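Probable fatty acyl-CoA transferase Rv3272 (Mycobacterium tuberculosis, PDB 5YX6) binds fatty acyl-CoAs of varying chain length, palmitoyl-CoA most tightly, and is probably a family III CoA transferase of fatty acid metabolism. Local coordinates at residues P25-V30 with V181-V186; T131-N136 with G140-I145; N176-V181 with Y207-G212. All blocks are in the same frame, centred on the assembly; numbering follows the deposited sequence.

Contact 1: residues P25-V30 with V181-V186; sequences PLAGQV and VLAQAV
A27 of the 25-30 segment and A183 of 181-186 face each other where two buried helices meet, and the contact is wholly apolar: no hydrogen bond passes between the segments. A27 CA lies 4.8 Å from A183 CA, and A27 CB lies 4.3 Å from A183 CB. Small residues at the meeting point allow this closeness; the short axes approach to 8.5 Å and cross at -50°.

One larger side chain from each helix extends the patch. L182 runs alongside the methyl of A27, its CB, CG and CD2 all near it, with L182 CD2 to A27 CB the shortest at 3.8 Å. Anti to the backbone N (chi1 -178°), its CG comes beside A27, and chi2 of 58° then turns CD2 onto the methyl. From the other helix V30 sets its CG1 branch against the methyl of A183, V30 CG1 to A183 CB measuring 3.9 Å. V30 CG2 turns instead to H180, one turn earlier on the same partner helix, and V30 also packs on Q184 of the second subunit.

Beyond A27, L182 rests on A128 and L130 of strand 126-131 and on V204 of strand 201-205. Helix 173-196 thus packs on these two strands and, beside it, on helix 23-33, as helices do on a parallel sheet in the large Rossmann-fold domain of this family.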
ATOM      1  N   PRO A  25      -6.750 -11.333  -5.745  1.00 33.46           N
ATOM      2  CA  PRO A  25      -6.211 -11.586  -7.088  1.00 32.10           C
ATOM      3  C   PRO A  25      -4.931 -10.807  -7.429  1.00 29.49           C
ATOM      4  O   PRO A  25      -4.152 -11.314  -8.233  1.00 28.80           O
ATOM      5  CB  PRO A  25      -7.364 -11.166  -8.003  1.00 29.10           C
ATOM      6  CG  PRO A  25      -8.584 -11.436  -7.181  1.00 32.23           C
ATOM      7  CD  PRO A  25      -8.197 -11.048  -5.783  1.00 30.66           C
ATOM      8  N   LEU A  26      -4.730  -9.611  -6.876  1.00 26.75           N
ATOM      9  CA  LEU A  26      -3.484  -8.877  -7.113  1.00 28.62           C
ATOM     10  C   LEU A  26      -2.307  -9.647  -6.545  1.00 26.02           C
ATOM     11  O   LEU A  26      -1.273  -9.768  -7.193  1.00 30.18           O
ATOM     12  CB  LEU A  26      -3.538  -7.469  -6.510  1.00 29.29           C
ATOM     13  CG  LEU A  26      -2.258  -6.624  -6.570  1.00 30.95           C
ATOM     14  CD1 LEU A  26      -1.799  -6.393  -8.000  1.00 29.72           C
ATOM     15  CD2 LEU A  26      -2.483  -5.286  -5.881  1.00 28.47           C
ATOM     16  N   ALA A  27      -2.475 -10.172  -5.332  1.00 28.51           N
ATOM     17  CA  ALA A  27      -1.471 -11.030  -4.714  1.00 28.04           C
ATOM     18  C   ALA A  27      -1.182 -12.208  -5.634  1.00 26.16           C
ATOM     19  O   ALA A  27      -0.034 -12.571  -5.843  1.00 26.66           O
ATOM     20  CB  ALA A  27      -1.935 -11.515  -3.350  1.00 23.83           C
ATOM     21  N   GLY A  28      -2.232 -12.793  -6.200  1.00 28.79           N
ATOM     22  CA  GLY A  28      -2.062 -13.866  -7.161  1.00 27.80           C
ATOM     23  C   GLY A  28      -1.262 -13.431  -8.381  1.00 30.30           C
ATOM     24  O   GLY A  28      -0.439 -14.194  -8.891  1.00 27.43           O
ATOM     25  N   GLN A  29      -1.511 -12.208  -8.850  1.00 25.32           N
ATOM     26  CA  GLN A  29      -0.821 -11.668 -10.016  1.00 29.02           C
ATOM     27  C   GLN A  29       0.660 -11.433  -9.737  1.00 27.40           C
ATOM     28  O   GLN A  29       1.491 -11.647 -10.608  1.00 31.54           O
ATOM     29  CB  GLN A  29      -1.471 -10.364 -10.487  1.00 30.85           C
ATOM     30  CG  GLN A  29      -0.864  -9.808 -11.773  1.00 30.07           C
ATOM     31  CD  GLN A  29      -1.163 -10.700 -12.968  1.00 36.00           C
ATOM     32  OE1 GLN A  29      -2.319 -10.866 -13.359  1.00 37.18           O
ATOM     33  NE2 GLN A  29      -0.122 -11.265 -13.563  1.00 26.80           N
ATOM     34  N   VAL A  30       0.978 -10.976  -8.529  1.00 24.51           N
ATOM     35  CA  VAL A  30       2.363 -10.809  -8.112  1.00 28.11           C
ATOM     36  C   VAL A  30       3.100 -12.141  -8.136  1.00 27.96           C
ATOM     37  O   VAL A  30       4.221 -12.223  -8.614  1.00 28.49           O
ATOM     38  CB  VAL A  30       2.474 -10.192  -6.696  1.00 29.51           C
ATOM     39  CG1 VAL A  30       3.907 -10.287  -6.181  1.00 24.16           C
ATOM     40  CG2 VAL A  30       1.986  -8.732  -6.698  1.00 27.88           C
ATOM     41  N   VAL A 181       0.668  -6.828   0.559  1.00 24.82           N
ATOM     42  CA  VAL A 181       1.023  -7.314   1.892  1.00 24.80           C
ATOM     43  C   VAL A 181       0.810  -8.827   1.986  1.00 30.11           C
ATOM     44  O   VAL A 181       1.634  -9.550   2.547  1.00 30.90           O
ATOM     45  CB  VAL A 181       0.206  -6.612   2.990  1.00 23.74           C
ATOM     46  CG1 VAL A 181       0.475  -7.271   4.331  1.00 25.68           C
ATOM     47  CG2 VAL A 181       0.565  -5.137   3.058  1.00 21.70           C
ATOM     48  N   LEU A 182      -0.283  -9.298   1.400  1.00 25.28           N
ATOM     49  CA  LEU A 182      -0.557 -10.720   1.311  1.00 28.59           C
ATOM     50  C   LEU A 182       0.538 -11.446   0.531  1.00 28.97           C
ATOM     51  O   LEU A 182       1.004 -12.510   0.948  1.00 28.81           O
ATOM     52  CB  LEU A 182      -1.914 -10.963   0.653  1.00 21.65           C
ATOM     53  CG  LEU A 182      -2.322 -12.430   0.545  1.00 25.53           C
ATOM     54  CD1 LEU A 182      -2.377 -13.112   1.910  1.00 22.72           C
ATOM     55  CD2 LEU A 182      -3.664 -12.526  -0.148  1.00 27.82           C
ATOM     56  N   ALA A 183       0.918 -10.877  -0.612  1.00 23.03           N
ATOM     57  CA  ALA A 183       1.983 -11.436  -1.435  1.00 27.21           C
ATOM     58  C   ALA A 183       3.277 -11.510  -0.635  1.00 27.63           C
ATOM     59  O   ALA A 183       3.988 -12.520  -0.667  1.00 26.71           O
ATOM     60  CB  ALA A 183       2.178 -10.610  -2.699  1.00 28.32           C
ATOM     61  N   GLN A 184       3.569 -10.431   0.083  1.00 27.55           N
ATOM     62  CA  GLN A 184       4.710 -10.393   0.990  1.00 26.69           C
ATOM     63  C   GLN A 184       4.649 -11.561   1.987  1.00 31.68           C
ATOM     64  O   GLN A 184       5.629 -12.287   2.186  1.00 28.29           O
ATOM     65  CB  GLN A 184       4.740  -9.050   1.722  1.00 27.99           C
ATOM     66  CG  GLN A 184       5.689  -8.958   2.899  1.00 26.23           C
ATOM     67  CD  GLN A 184       5.306  -7.841   3.857  1.00 27.54           C
ATOM     68  OE1 GLN A 184       4.871  -8.088   4.984  1.00 27.12           O
ATOM     69  NE2 GLN A 184       5.462  -6.603   3.410  1.00 29.67           N
ATOM     70  N   ALA A 185       3.479 -11.762   2.580  1.00 24.19           N
ATOM     71  CA  ALA A 185       3.323 -12.782   3.603  1.00 26.93           C
ATOM     72  C   ALA A 185       3.443 -14.201   3.041  1.00 28.38           C
ATOM     73  O   ALA A 185       3.987 -15.085   3.691  1.00 25.91           O
ATOM     74  CB  ALA A 185       2.006 -12.603   4.296  1.00 29.44           C
ATOM     75  N   VAL A 186       2.950 -14.417   1.827  1.00 25.70           N
ATOM     76  CA  VAL A 186       3.143 -15.699   1.175  1.00 21.47           C
ATOM     77  C   VAL A 186       4.632 -15.941   0.918  1.00 26.11           C
ATOM     78  O   VAL A 186       5.144 -17.030   1.162  1.00 26.29           O
ATOM     79  CB  VAL A 186       2.367 -15.781  -0.154  1.00 27.07           C
ATOM     80  CG1 VAL A 186       2.862 -16.941  -0.981  1.00 25.62           C
ATOM     81  CG2 VAL A 186       0.852 -15.904   0.109  1.00 22.05           C
TER

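Contact 2: residues T131-N136 with G140-I145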
ATOM      1  N   THR A 131      -8.938 -11.344   4.837  1.00 30.59           N
ATOM      2  CA  THR A 131     -10.290 -10.928   5.217  1.00 31.14           C
ATOM      3  C   THR A 131     -10.405  -9.402   5.246  1.00 28.85           C
ATOM      4  O   THR A 131      -9.404  -8.700   5.122  1.00 31.01           O
ATOM      5  CB  THR A 131     -10.706 -11.486   6.600  1.00 34.57           C
ATOM      6  OG1 THR A 131      -9.928 -10.863   7.628  1.00 37.55           O
ATOM      7  CG2 THR A 131     -10.532 -12.994   6.653  1.00 34.56           C
ATOM      8  N   ALA A 132     -11.626  -8.893   5.401  1.00 28.99           N
ATOM      9  CA  ALA A 132     -11.837  -7.452   5.533  1.00 28.59           C
ATOM     10  C   ALA A 132     -11.423  -6.932   6.905  1.00 27.71           C
ATOM     11  O   ALA A 132     -10.704  -5.940   7.006  1.00 22.98           O
ATOM     12  CB  ALA A 132     -13.295  -7.098   5.260  1.00 26.17           C
ATOM     13  N   TYR A 133     -11.873  -7.607   7.958  1.00 27.09           N
ATOM     14  CA  TYR A 133     -11.727  -7.083   9.312  1.00 27.20           C
ATOM     15  C   TYR A 133     -11.031  -8.018  10.306  1.00 34.40           C
ATOM     16  O   TYR A 133     -10.891  -7.669  11.478  1.00 35.95           O
ATOM     17  CB  TYR A 133     -13.095  -6.713   9.872  1.00 31.63           C
ATOM     18  CG  TYR A 133     -13.818  -5.634   9.105  1.00 30.24           C
ATOM     19  CD1 TYR A 133     -13.448  -4.302   9.219  1.00 33.77           C
ATOM     20  CD2 TYR A 133     -14.885  -5.946   8.276  1.00 35.53           C
ATOM     21  CE1 TYR A 133     -14.123  -3.310   8.518  1.00 37.52           C
ATOM     22  CE2 TYR A 133     -15.572  -4.962   7.575  1.00 33.96           C
ATOM     23  CZ  TYR A 133     -15.187  -3.652   7.696  1.00 34.26           C
ATOM     24  OH  TYR A 133     -15.866  -2.683   6.991  1.00 35.31           O
ATOM     25  N   GLY A 134     -10.613  -9.204   9.865  1.00 32.91           N
ATOM     26  CA  GLY A 134      -9.752 -10.026  10.698  1.00 33.57           C
ATOM     27  C   GLY A 134     -10.282 -11.376  11.140  1.00 39.81           C
ATOM     28  O   GLY A 134      -9.539 -12.359  11.198  1.00 40.34           O
ATOM     29  N   GLY A 135     -11.562 -11.424  11.480  1.00 37.78           N
ATOM     30  CA  GLY A 135     -12.165 -12.645  11.972  1.00 39.27           C
ATOM     31  C   GLY A 135     -11.673 -12.993  13.362  1.00 42.19           C
ATOM     32  O   GLY A 135     -11.604 -14.161  13.717  1.00 39.31           O
ATOM     33  N   ASN A 136     -11.321 -11.979  14.148  1.00 44.16           N
ATOM     34  CA  ASN A 136     -10.817 -12.207  15.498  1.00 45.05           C
ATOM     35  C   ASN A 136     -11.889 -12.068  16.572  1.00 47.36           C
ATOM     36  O   ASN A 136     -11.604 -12.206  17.761  1.00 45.18           O
ATOM     37  CB  ASN A 136      -9.662 -11.261  15.799  1.00 40.91           C
ATOM     38  CG  ASN A 136      -8.554 -11.362  14.773  1.00 45.86           C
ATOM     39  OD1 ASN A 136      -8.201 -10.373  14.129  1.00 45.00           O
ATOM     40  ND2 ASN A 136      -8.023 -12.571  14.586  1.00 44.89           N
ATOM     41  N   GLY A 140     -15.281  -8.161  13.811  1.00 43.18           N
ATOM     42  CA  GLY A 140     -14.424  -8.396  12.664  1.00 39.53           C
ATOM     43  C   GLY A 140     -14.835  -9.558  11.772  1.00 43.43           C
ATOM     44  O   GLY A 140     -14.041 -10.046  10.972  1.00 39.27           O
ATOM     45  N   SER A 141     -16.087  -9.988  11.883  1.00 47.59           N
ATOM     46  CA  SER A 141     -16.565 -11.145  11.129  1.00 45.32           C
ATOM     47  C   SER A 141     -17.222 -10.724   9.808  1.00 47.67           C
ATOM     48  O   SER A 141     -17.469 -11.554   8.922  1.00 41.82           O
ATOM     49  CB  SER A 141     -17.560 -11.936  11.973  1.00 46.60           C
ATOM     50  OG  SER A 141     -18.738 -11.168  12.169  1.00 55.59           O
ATOM     51  N   ARG A 142     -17.474  -9.423   9.679  1.00 39.60           N
ATOM     52  CA  ARG A 142     -18.277  -8.884   8.592  1.00 37.68           C
ATOM     53  C   ARG A 142     -17.528  -8.877   7.273  1.00 37.63           C
ATOM     54  O   ARG A 142     -16.304  -8.772   7.247  1.00 36.37           O
ATOM     55  CB  ARG A 142     -18.725  -7.464   8.950  1.00 38.58           C
ATOM     56  CG  ARG A 142     -19.555  -7.418  10.220  1.00 40.43           C
ATOM     57  CD  ARG A 142     -19.553  -6.052  10.901  1.00 39.17           C
ATOM     58  NE  ARG A 142     -19.058  -4.976  10.052  1.00 42.95           N
ATOM     59  CZ  ARG A 142     -18.167  -4.063  10.438  1.00 38.56           C
ATOM     60  NH1 ARG A 142     -17.653  -4.096  11.658  1.00 36.36           N
ATOM     61  NH2 ARG A 142     -17.790  -3.113   9.594  1.00 37.33           N
ATOM     62  N   PRO A 143     -18.267  -8.980   6.162  1.00 38.09           N
ATOM     63  CA  PRO A 143     -17.668  -8.702   4.858  1.00 39.82           C
ATOM     64  C   PRO A 143     -17.529  -7.199   4.688  1.00 36.01           C
ATOM     65  O   PRO A 143     -18.182  -6.451   5.410  1.00 41.23           O
ATOM     66  CB  PRO A 143     -18.678  -9.288   3.879  1.00 39.25           C
ATOM     67  CG  PRO A 143     -19.969  -9.127   4.574  1.00 43.83           C
ATOM     68  CD  PRO A 143     -19.684  -9.351   6.041  1.00 41.58           C
ATOM     69  N   GLY A 144     -16.682  -6.760   3.770  1.00 34.36           N
ATOM     70  CA  GLY A 144     -16.453  -5.344   3.581  1.00 26.64           C
ATOM     71  C   GLY A 144     -15.918  -5.131   2.197  1.00 32.14           C
ATOM     72  O   GLY A 144     -15.501  -6.078   1.545  1.00 39.71           O
ATOM     73  N   ILE A 145     -15.939  -3.894   1.731  1.00 28.93           N
ATOM     74  CA  ILE A 145     -15.215  -3.557   0.517  1.00 37.21           C
ATOM     75  C   ILE A 145     -14.274  -2.390   0.831  1.00 30.40           C
ATOM     76  O   ILE A 145     -14.289  -1.876   1.948  1.00 31.30           O
ATOM     77  CB  ILE A 145     -16.166  -3.226  -0.648  1.00 38.30           C
ATOM     78  CG1 ILE A 145     -17.155  -2.127  -0.265  1.00 35.87           C
ATOM     79  CG2 ILE A 145     -16.929  -4.462  -1.064  1.00 37.02           C
ATOM     80  CD1 ILE A 145     -17.764  -1.454  -1.477  1.00 40.33           C
TER
HETATM   81  O   HOH W   1     -13.812  -9.719   8.085  1.00 31.02           O
HETATM   82  O   HOH W   2     -18.486  -3.481   6.178  1.00 33.45           O
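The carbonyl oxygen of G140 is gripped twice, by the backbone N of G135 and by a water, and so ties together the two arms of the loop that joins strand 126-131 of the Rossmann-fold sheet to helix 146-152. G135 N donates to G140 O over 2.9 Å, approaching from above the carbonyl plane with a bent N-H...O angle of 140°. The water donates to both G140 O and R142 O while accepting from Y133 N, one bridge for three backbone groups. Within the first arm, T131 OG1 accepts from G134 N in an ST motif. A132 CB meets G144 N at 3.7 Å, and the A132 side chain is about 8 Å from that of D175, the inferred nucleophile.

The side chain of Y133 lies against the second arm. Its CB presses on G140 CA at 3.5 Å, and its CG is anti to the carbonyl carbon (chi1 -62°), which swings the ring across that arm. There R142 brings its guanidinium over one ring face, toward the rim, in a cation-pi contact, R142 CZ standing 4.2 Å from the centroid of the Y133 ring; the two planes are inclined by 38°. A salt bridge from R142 NH2 to E152 also holds the guanidinium and should partly offset its charge. At the ring edge, in plane, lie the carbonyl oxygens of R142 and P143. N347 ND2 of the second subunit hydrogen-bonds to Y133 O. A second water hydrogen-bonds to Y133 OH at 2.9 Å and donates to P143 O at 3.1 Å.

Contact 3: residues N176-V181 with Y207-G212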
ATOM      1  N   ASN A 176      -5.384  -2.531  -3.079  1.00 33.62           N
ATOM      2  CA  ASN A 176      -4.121  -2.745  -3.752  1.00 27.89           C
ATOM      3  C   ASN A 176      -2.983  -2.891  -2.753  1.00 29.85           C
ATOM      4  O   ASN A 176      -2.116  -3.752  -2.928  1.00 33.90           O
ATOM      5  CB  ASN A 176      -3.863  -1.622  -4.754  1.00 27.86           C
ATOM      6  CG  ASN A 176      -4.865  -1.648  -5.916  1.00 45.15           C
ATOM      7  OD1 ASN A 176      -5.123  -2.698  -6.514  1.00 46.63           O
ATOM      8  ND2 ASN A 176      -5.441  -0.494  -6.228  1.00 43.54           N
ATOM      9  N   ALA A 177      -3.012  -2.116  -1.676  1.00 27.19           N
ATOM     10  CA  ALA A 177      -2.025  -2.296  -0.612  1.00 28.12           C
ATOM     11  C   ALA A 177      -2.164  -3.663   0.053  1.00 28.50           C
ATOM     12  O   ALA A 177      -1.161  -4.307   0.370  1.00 26.81           O
ATOM     13  CB  ALA A 177      -2.139  -1.187   0.434  1.00 29.64           C
ATOM     14  N   SER A 178      -3.400  -4.118   0.254  1.00 28.57           N
ATOM     15  CA  SER A 178      -3.622  -5.413   0.901  1.00 25.84           C
ATOM     16  C   SER A 178      -3.087  -6.549   0.049  1.00 24.64           C
ATOM     17  O   SER A 178      -2.523  -7.501   0.567  1.00 26.75           O
ATOM     18  CB  SER A 178      -5.106  -5.643   1.189  1.00 28.41           C
ATOM     19  OG  SER A 178      -5.556  -4.784   2.221  1.00 34.53           O
ATOM     20  N   GLY A 179      -3.260  -6.442  -1.262  1.00 26.94           N
ATOM     21  CA  GLY A 179      -2.705  -7.412  -2.186  1.00 23.34           C
ATOM     22  C   GLY A 179      -1.204  -7.585  -2.064  1.00 26.95           C
ATOM     23  O   GLY A 179      -0.701  -8.706  -2.055  1.00 30.30           O
ATOM     24  N   HIS A 180      -0.479  -6.477  -1.965  1.00 26.71           N
ATOM     25  CA  HIS A 180       0.976  -6.550  -1.850  1.00 27.52           C
ATOM     26  C   HIS A 180       1.428  -7.108  -0.503  1.00 27.47           C
ATOM     27  O   HIS A 180       2.454  -7.789  -0.436  1.00 25.26           O
ATOM     28  CB  HIS A 180       1.598  -5.170  -2.106  1.00 21.85           C
ATOM     29  CG  HIS A 180       1.564  -4.777  -3.550  1.00 22.32           C
ATOM     30  ND1 HIS A 180       2.284  -5.443  -4.516  1.00 22.17           N
ATOM     31  CD2 HIS A 180       0.828  -3.847  -4.206  1.00 22.59           C
ATOM     32  CE1 HIS A 180       2.028  -4.916  -5.699  1.00 22.54           C
ATOM     33  NE2 HIS A 180       1.141  -3.951  -5.540  1.00 21.72           N
ATOM     34  N   VAL A 181       0.668  -6.828   0.559  1.00 24.82           N
ATOM     35  CA  VAL A 181       1.023  -7.314   1.892  1.00 24.80           C
ATOM     36  C   VAL A 181       0.810  -8.827   1.986  1.00 30.11           C
ATOM     37  O   VAL A 181       1.634  -9.550   2.547  1.00 30.90           O
ATOM     38  CB  VAL A 181       0.206  -6.612   2.990  1.00 23.74           C
ATOM     39  CG1 VAL A 181       0.475  -7.271   4.331  1.00 25.68           C
ATOM     40  CG2 VAL A 181       0.565  -5.137   3.058  1.00 21.70           C
ATOM     41  N   TYR A 207      -8.356  -4.269   7.097  1.00 25.87           N
ATOM     42  CA  TYR A 207      -8.411  -3.275   8.150  1.00 28.26           C
ATOM     43  C   TYR A 207      -7.031  -3.014   8.749  1.00 28.18           C
ATOM     44  O   TYR A 207      -6.642  -1.856   8.944  1.00 26.91           O
ATOM     45  CB  TYR A 207      -9.386  -3.717   9.233  1.00 25.26           C
ATOM     46  CG  TYR A 207      -9.556  -2.722  10.359  1.00 28.54           C
ATOM     47  CD1 TYR A 207     -10.348  -1.592  10.196  1.00 26.96           C
ATOM     48  CD2 TYR A 207      -8.970  -2.940  11.597  1.00 27.34           C
ATOM     49  CE1 TYR A 207     -10.528  -0.691  11.228  1.00 28.11           C
ATOM     50  CE2 TYR A 207      -9.144  -2.047  12.632  1.00 29.92           C
ATOM     51  CZ  TYR A 207      -9.928  -0.930  12.443  1.00 28.81           C
ATOM     52  OH  TYR A 207     -10.104  -0.040  13.473  1.00 32.55           O
ATOM     53  N   ASP A 208      -6.300  -4.092   9.035  1.00 28.03           N
ATOM     54  CA  ASP A 208      -4.964  -3.987   9.626  1.00 27.77           C
ATOM     55  C   ASP A 208      -4.014  -3.250   8.692  1.00 26.48           C
ATOM     56  O   ASP A 208      -3.199  -2.451   9.137  1.00 25.91           O
ATOM     57  CB  ASP A 208      -4.403  -5.372   9.966  1.00 28.00           C
ATOM     58  CG  ASP A 208      -5.167  -6.054  11.094  1.00 34.19           C
ATOM     59  OD1 ASP A 208      -6.052  -5.391  11.677  1.00 36.87           O
ATOM     60  OD2 ASP A 208      -4.884  -7.243  11.399  1.00 31.55           O
ATOM     61  N   VAL A 209      -4.139  -3.511   7.397  1.00 25.62           N
ATOM     62  CA  VAL A 209      -3.338  -2.817   6.409  1.00 23.82           C
ATOM     63  C   VAL A 209      -3.655  -1.322   6.389  1.00 26.22           C
ATOM     64  O   VAL A 209      -2.749  -0.494   6.332  1.00 27.15           O
ATOM     65  CB  VAL A 209      -3.547  -3.408   5.016  1.00 23.07           C
ATOM     66  CG1 VAL A 209      -2.754  -2.607   3.985  1.00 24.40           C
ATOM     67  CG2 VAL A 209      -3.123  -4.886   5.002  1.00 20.36           C
ATOM     68  N   ALA A 210      -4.943  -0.987   6.446  1.00 25.69           N
ATOM     69  CA  ALA A 210      -5.388   0.401   6.398  1.00 27.44           C
ATOM     70  C   ALA A 210      -4.895   1.173   7.612  1.00 28.90           C
ATOM     71  O   ALA A 210      -4.401   2.293   7.480  1.00 30.73           O
ATOM     72  CB  ALA A 210      -6.901   0.477   6.310  1.00 28.80           C
ATOM     73  N   VAL A 211      -5.022   0.556   8.784  1.00 28.01           N
ATOM     74  CA  VAL A 211      -4.493   1.125  10.020  1.00 25.58           C
ATOM     75  C   VAL A 211      -2.993   1.357   9.851  1.00 31.79           C
ATOM     76  O   VAL A 211      -2.477   2.426  10.171  1.00 28.81           O
ATOM     77  CB  VAL A 211      -4.774   0.201  11.232  1.00 32.36           C
ATOM     78  CG1 VAL A 211      -3.865   0.534  12.396  1.00 34.98           C
ATOM     79  CG2 VAL A 211      -6.248   0.287  11.651  1.00 29.45           C
ATOM     80  N   GLY A 212      -2.308   0.358   9.307  1.00 29.81           N
ATOM     81  CA  GLY A 212      -0.882   0.454   9.067  1.00 32.64           C
ATOM     82  C   GLY A 212      -0.488   1.611   8.172  1.00 28.26           C
ATOM     83  O   GLY A 212       0.504   2.277   8.427  1.00 31.36           O
TER
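The short axes of 176-181 and 207-212 run nearly at right angles, 105° between their directions, and come within 9.3 Å of each other, and V209 makes nearly all of the second helix's touch. The crossing belongs to the Rossmann-fold domain: helix 173-196 leads through strand 201-205, an outermost strand of the parallel sheet within this chain, into helix 206-213, and both V181 and V209 also pack on V204 of that strand.

V209 points its branches at three residues spaced along the first helix. With CG1 anti to its backbone N (chi1 177°), it brings that methyl to the CB of A177, 3.9 Å away. Its other methyl, CG2, meets V181 tip to tip, V209 CG2 to V181 CG2 being 4.2 Å. Between these two, the hydroxyl of S178 sits against the fork of the valine. The hydroxyl is satisfied by a hydrogen bond to the carbonyl oxygen of V174, one turn back in its own helix, which accounts for a polar atom lying buried against hydrocarbon. The S178 side chain is about 6 Å from that of D175, the inferred nucleophile, so the contact packs the helix turn next to the probable active site.

D208, the residue before V209, forms a salt bridge with R364 of the second subunit, which places this helix at the dimer interface. In the contact itself, S178 OG lies 3.7 Å from both CB and CG2 of V209.

Overall arrangement
The three contacts lie in one region of the large domain. Contacts 1 and 3 share helix 173-196 and V181; their centres are 11 Å apart, and they touch directly, L26 of helix 23-33 packing on N176 and H180. Contact 2 lies in the loop after strand 126-131, its centre 18 Å from contact 1 and 13 Å from contact 3, joined to the latter by a probable hydrogen bond from Y207 N to A132 O. Contact 2 falls between the two segments of contact 1 and before contact 3 opens, while the segments of contacts 1 and 3 alternate along the chain. All three reach the second subunit. The inferred nucleophile D175 is on the shared helix 173-196.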